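Local coordinates for protein putative cytochrome P450 154A1 (Streptomyces coelicolor, PDB 1ODO) that is a haem-containing member of the cytochrome P450 family, modelled here with haem and 4-phenyl-1H-imidazole bound, at residues 123-128 with 145-150. Residues are numbered along the deposited sequence; the frame is centred on the assembly and turned at random.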
loop_
_atom_site.group_PDB
_atom_site.type_symbol
_atom_site.label_atom_id
_atom_site.label_comp_id
_atom_site.label_asym_id
_atom_site.label_seq_id
_atom_site.Cartn_x
_atom_site.Cartn_y
_atom_site.Cartn_z
ATOM N N THR A 123 21.735 3.446 -3.974
ATOM C CA THR A 123 23.160 3.163 -3.849
ATOM C C THR A 123 23.672 3.587 -2.475
ATOM O O THR A 123 24.463 2.879 -1.858
ATOM C CB THR A 123 23.968 3.893 -4.941
ATOM O OG1 THR A 123 23.454 3.531 -6.227
ATOM C CG2 THR A 123 25.441 3.504 -4.868
ATOM N N GLY A 124 23.208 4.739 -1.999
ATOM C CA GLY A 124 23.634 5.224 -0.699
ATOM C C GLY A 124 23.271 4.264 0.420
ATOM O O GLY A 124 24.088 3.970 1.294
ATOM N N LEU A 125 22.037 3.776 0.400
ATOM C CA LEU A 125 21.579 2.845 1.421
ATOM C C LEU A 125 22.294 1.501 1.316
ATOM O O LEU A 125 22.582 0.862 2.327
ATOM C CB LEU A 125 20.065 2.654 1.310
ATOM C CG LEU A 125 19.240 3.865 1.761
ATOM C CD1 LEU A 125 17.778 3.665 1.381
ATOM C CD2 LEU A 125 19.388 4.054 3.270
ATOM N N VAL A 126 22.579 1.064 0.094
ATOM C CA VAL A 126 23.265 -0.209 -0.081
ATOM C C VAL A 126 24.726 -0.058 0.344
ATOM O O VAL A 126 25.290 -0.963 0.957
ATOM C CB VAL A 126 23.164 -0.710 -1.540
ATOM C CG1 VAL A 126 23.974 -1.993 -1.716
ATOM C CG2 VAL A 126 21.702 -0.973 -1.884
ATOM N N ASP A 127 25.334 1.087 0.035
ATOM C CA ASP A 127 26.727 1.319 0.412
ATOM C C ASP A 127 26.837 1.230 1.931
ATOM O O ASP A 127 27.784 0.649 2.464
ATOM C CB ASP A 127 27.206 2.706 -0.027
ATOM C CG ASP A 127 27.450 2.801 -1.515
ATOM O OD1 ASP A 127 27.713 1.759 -2.148
ATOM O OD2 ASP A 127 27.396 3.927 -2.047
ATOM N N ARG A 128 25.862 1.817 2.624
ATOM C CA ARG A 128 25.840 1.807 4.082
ATOM C C ARG A 128 25.823 0.380 4.607
ATOM O O ARG A 128 26.486 0.064 5.592
ATOM C CB ARG A 128 24.613 2.552 4.603
ATOM C CG ARG A 128 24.740 4.064 4.593
ATOM C CD ARG A 128 23.392 4.699 4.886
ATOM N NE ARG A 128 22.651 3.951 5.901
ATOM C CZ ARG A 128 21.412 4.239 6.287
ATOM N NH1 ARG A 128 20.769 5.265 5.744
ATOM N NH2 ARG A 128 20.813 3.501 7.213
ATOM N N ALA A 145 14.415 -1.480 3.365
ATOM C CA ALA A 145 12.994 -1.413 3.034
ATOM C C ALA A 145 12.266 -0.157 3.524
ATOM O O ALA A 145 11.504 0.451 2.775
ATOM C CB ALA A 145 12.283 -2.677 3.548
ATOM N N TYR A 146 12.500 0.234 4.773
ATOM C CA TYR A 146 11.849 1.418 5.326
ATOM C C TYR A 146 12.446 2.759 4.888
ATOM O O TYR A 146 11.724 3.645 4.432
ATOM C CB TYR A 146 11.839 1.355 6.862
ATOM C CG TYR A 146 10.559 0.796 7.461
ATOM C CD1 TYR A 146 10.586 -0.309 8.316
ATOM C CD2 TYR A 146 9.324 1.390 7.192
ATOM C CE1 TYR A 146 9.414 -0.809 8.890
ATOM C CE2 TYR A 146 8.148 0.898 7.759
ATOM C CZ TYR A 146 8.199 -0.200 8.605
ATOM O OH TYR A 146 7.036 -0.692 9.157
ATOM N N PRO A 147 13.773 2.927 5.012
ATOM C CA PRO A 147 14.387 4.201 4.614
ATOM C C PRO A 147 14.317 4.634 3.148
ATOM O O PRO A 147 14.227 5.829 2.871
ATOM C CB PRO A 147 15.829 4.059 5.111
ATOM C CG PRO A 147 16.073 2.583 5.022
ATOM C CD PRO A 147 14.783 2.010 5.571
ATOM N N LEU A 148 14.347 3.694 2.207
ATOM C CA LEU A 148 14.288 4.077 0.796
ATOM C C LEU A 148 13.017 4.837 0.412
ATOM O O LEU A 148 13.096 5.952 -0.112
ATOM C CB LEU A 148 14.454 2.851 -0.111
ATOM C CG LEU A 148 14.327 3.112 -1.617
ATOM C CD1 LEU A 148 15.321 4.185 -2.066
ATOM C CD2 LEU A 148 14.572 1.811 -2.370
ATOM N N PRO A 149 11.831 4.254 0.664
ATOM C CA PRO A 149 10.578 4.938 0.318
ATOM C C PRO A 149 10.455 6.302 1.009
ATOM O O PRO A 149 9.879 7.237 0.459
ATOM C CB PRO A 149 9.498 3.956 0.787
ATOM C CG PRO A 149 10.178 2.618 0.688
ATOM C CD PRO A 149 11.559 2.924 1.236
ATOM N N ILE A 150 10.992 6.405 2.219
ATOM C CA ILE A 150 10.939 7.654 2.974
ATOM C C ILE A 150 11.799 8.712 2.286
ATOM O O ILE A 150 11.400 9.872 2.168
ATOM C CB ILE A 150 11.418 7.440 4.436
ATOM C CG1 ILE A 150 10.376 6.610 5.193
ATOM C CG2 ILE A 150 11.647 8.781 5.129
ATOM C CD1 ILE A 150 10.765 6.246 6.615
#
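Leu125 reaches from helix 108-131 to Pro147 and Leu148, near the start of helix 147-157. Van der Waals contact joins the segments: the side chains meet carbon to carbon, and one methyl also touches the backbone. That methyl, CD1, sits mainly on Leu148, its nearest neighbour being Leu148 N at 3.5 Å, with Leu148 CB at 3.7 Å; it also brushes Pro147. CD2 lies against the proline ring, 4.0 Å from Pro147 CB and equally far from Pro147 CG. Leucine is long enough to span the gap, its CD1 reaching the other backbone where the CA atoms of Leu125 and Leu148 come to 7.4 Å. Its CG stands anti to its own carbonyl carbon (chi1 -72°), and the extended second torsion carries CD1 onward to the neighbouring helix.

Proline is well tolerated near the start of a helix, where a missing N-H probably costs little, and the ring of Pro147 offers a rigid hydrocarbon surface to the methyl. Leu148 takes part mainly through CB and its backbone. Its CG is anti to the backbone N (chi1 177°), and its side chain also packs on Met121 and Val122, about one turn earlier along helix 108-131.

Among polar groups nearby, Asp127 forms a salt bridge with Arg374, linking helix 108-131 to helix 357-374, and Tyr146 OH is hydrogen-bonded to Glu245 and Arg141.

The contact thus joins two helices of the P450 fold about 10 Å from the haem, measured from the Leu148 side chain. With just 130 Å² buried and only dispersion and hydrophobic burial acting between the segments, it contributes to their spacing by close fit, and Met121 and Val122 extend the same interface.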